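Side-chain contact in mannitol dehydrogenase (Helicobacter pylori, PDB 3TWO), which probably catalyses the reversible, NADP(H)-dependent interconversion of cinnamyl alcohols and their aldehydes as a zinc-containing alcohol dehydrogenase: residues B[167-172]-B[193-198]. Sequence-based numbering, arbitrary orientation.
Sequences SPLKFS and VKYAVA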
loop_
_atom_site.group_PDB
_atom_site.type_symbol
_atom_site.label_atom_id
_atom_site.label_comp_id
_atom_site.label_asym_id
_atom_site.label_seq_id
_atom_site.Cartn_x
_atom_site.Cartn_y
_atom_site.Cartn_z
ATOM N N SER B 167 4.618 14.374 -9.652
ATOM C CA SER B 167 4.419 14.442 -8.204
ATOM C C SER B 167 4.970 13.182 -7.468
ATOM O O SER B 167 5.676 13.315 -6.524
ATOM C CB SER B 167 2.936 14.741 -7.841
ATOM O OG SER B 167 2.756 14.868 -6.396
ATOM N N PRO B 168 4.604 11.966 -7.887
ATOM C CA PRO B 168 5.027 10.802 -7.074
ATOM C C PRO B 168 6.503 10.512 -7.294
ATOM O O PRO B 168 7.162 9.948 -6.418
ATOM C CB PRO B 168 4.188 9.650 -7.635
ATOM C CG PRO B 168 3.632 10.181 -8.941
ATOM C CD PRO B 168 3.506 11.636 -8.788
ATOM N N LEU B 169 7.016 10.921 -8.447
ATOM C CA LEU B 169 8.440 10.812 -8.712
ATOM C C LEU B 169 9.253 11.596 -7.662
ATOM O O LEU B 169 10.245 11.055 -7.126
ATOM C CB LEU B 169 8.802 11.253 -10.163
ATOM C CG LEU B 169 8.478 10.270 -11.292
ATOM C CD1 LEU B 169 8.606 10.936 -12.706
ATOM C CD2 LEU B 169 9.339 8.949 -11.219
ATOM N N LYS B 170 8.828 12.826 -7.371
ATOM C CA LYS B 170 9.421 13.645 -6.323
ATOM C C LYS B 170 9.096 13.110 -4.950
ATOM O O LYS B 170 9.954 13.074 -4.118
ATOM C CB LYS B 170 8.875 15.097 -6.335
ATOM C CG LYS B 170 8.834 15.716 -7.715
ATOM C CD LYS B 170 9.998 16.596 -7.926
ATOM C CE LYS B 170 11.302 15.991 -7.779
ATOM N NZ LYS B 170 12.014 17.183 -7.067
ATOM N N PHE B 171 7.847 12.742 -4.710
ATOM C CA PHE B 171 7.464 12.194 -3.412
ATOM C C PHE B 171 8.304 10.954 -3.002
ATOM O O PHE B 171 8.740 10.876 -1.864
ATOM C CB PHE B 171 5.972 11.820 -3.430
ATOM C CG PHE B 171 5.472 11.147 -2.183
ATOM C CD1 PHE B 171 5.320 11.851 -0.974
ATOM C CD2 PHE B 171 5.071 9.800 -2.225
ATOM C CE1 PHE B 171 4.767 11.199 0.186
ATOM C CE2 PHE B 171 4.543 9.168 -1.086
ATOM C CZ PHE B 171 4.380 9.881 0.127
ATOM N N SER B 172 8.521 10.017 -3.938
ATOM C CA SER B 172 9.359 8.827 -3.671
ATOM C C SER B 172 10.882 9.107 -3.821
ATOM O O SER B 172 11.693 8.182 -3.736
ATOM C CB SER B 172 8.940 7.650 -4.577
ATOM O OG SER B 172 7.635 7.152 -4.253
ATOM N N VAL B 193 8.199 8.549 -17.917
ATOM C CA VAL B 193 9.472 8.217 -18.559
ATOM C C VAL B 193 10.437 9.423 -18.703
ATOM O O VAL B 193 11.589 9.350 -18.301
ATOM C CB VAL B 193 9.265 7.507 -19.926
ATOM C CG1 VAL B 193 10.648 7.455 -20.712
ATOM C CG2 VAL B 193 8.749 6.087 -19.734
ATOM N N LYS B 194 9.957 10.536 -19.265
ATOM C CA LYS B 194 10.794 11.702 -19.445
ATOM C C LYS B 194 11.309 12.284 -18.139
ATOM O O LYS B 194 12.493 12.585 -18.032
ATOM C CB LYS B 194 10.090 12.785 -20.262
ATOM C CG LYS B 194 9.871 12.333 -21.714
ATOM C CD LYS B 194 8.639 13.014 -22.318
ATOM C CE LYS B 194 8.631 12.939 -23.830
ATOM N NZ LYS B 194 9.288 14.136 -24.377
ATOM N N TYR B 195 10.429 12.438 -17.159
ATOM C CA TYR B 195 10.848 12.980 -15.880
ATOM C C TYR B 195 11.856 12.030 -15.237
ATOM O O TYR B 195 12.872 12.477 -14.758
ATOM C CB TYR B 195 9.637 13.215 -14.917
ATOM C CG TYR B 195 8.740 14.377 -15.342
ATOM C CD1 TYR B 195 7.327 14.255 -15.348
ATOM C CD2 TYR B 195 9.298 15.596 -15.719
ATOM C CE1 TYR B 195 6.514 15.294 -15.762
ATOM C CE2 TYR B 195 8.507 16.660 -16.087
ATOM C CZ TYR B 195 7.109 16.500 -16.125
ATOM O OH TYR B 195 6.351 17.581 -16.545
ATOM N N ALA B 196 11.555 10.730 -15.192
ATOM C CA ALA B 196 12.502 9.791 -14.494
ATOM C C ALA B 196 13.851 9.770 -15.144
ATOM O O ALA B 196 14.847 9.797 -14.449
ATOM C CB ALA B 196 11.936 8.375 -14.358
ATOM N N VAL B 197 13.895 9.789 -16.476
ATOM C CA VAL B 197 15.179 9.887 -17.167
ATOM C C VAL B 197 15.882 11.221 -16.830
ATOM O O VAL B 197 17.066 11.210 -16.507
ATOM C CB VAL B 197 15.052 9.817 -18.715
ATOM C CG1 VAL B 197 16.490 10.065 -19.431
ATOM C CG2 VAL B 197 14.468 8.520 -19.140
ATOM N N ALA B 198 15.177 12.352 -16.890
ATOM C CA ALA B 198 15.784 13.648 -16.533
ATOM C C ALA B 198 16.269 13.653 -15.066
ATOM O O ALA B 198 17.174 14.392 -14.727
ATOM C CB ALA B 198 14.768 14.768 -16.742
#
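Leu169 reaches from the last turn of helix 158-171 to Tyr195 and Ala196 on helix 187-198, and its forked end makes every side-chain contact between segments 167-172 and 193-198. The two methyls divide the work. Leu169 CD1 presses on the first side-chain carbon of the tyrosine, 3.3 Å from Tyr195 CB, a close approach for two carbons, and lies 3.9 Å from the backbone Ala196 N. Leu169 CD2 takes the neighbouring position, 4.1 Å from Ala196 CB. Leu169 therefore straddles two consecutive residues of the facing helix; consistent with the small side chain of Ala196, Leu169 CA and Ala196 CA lie 7.1 Å apart.

The torsions account for this division. In Leu169, CG stands opposite the carbonyl carbon (chi1 -76°) and chi2 is extended at 168°, carrying CD1 outward to the helix. Tyr195 has a similar first torsion, -71°, which turns its ring away from the leucine although CB points toward it, and the two side chains cross at about a right angle. The leucine thus meets the root of the tyrosine, while CD1 approaches the ring only obliquely. Beyond this point the ring packs edge-to-face with Tyr166 and touches Met302 and Phe305 of helix 296-308, where Tyr195 OH hydrogen-bonds Ser306 OG.

On the side facing the parallel Rossmann-type sheet, Leu169 touches Phe237 and Ala196 touches Val203, so the contact joins two helices over that sheet. No hydrogen bond links the segments: the contact rests on buried apolar packing of the Leu169 methyls against Tyr195 CB and Ala196 CB, while the tyrosine's polar end is satisfied by a third helix.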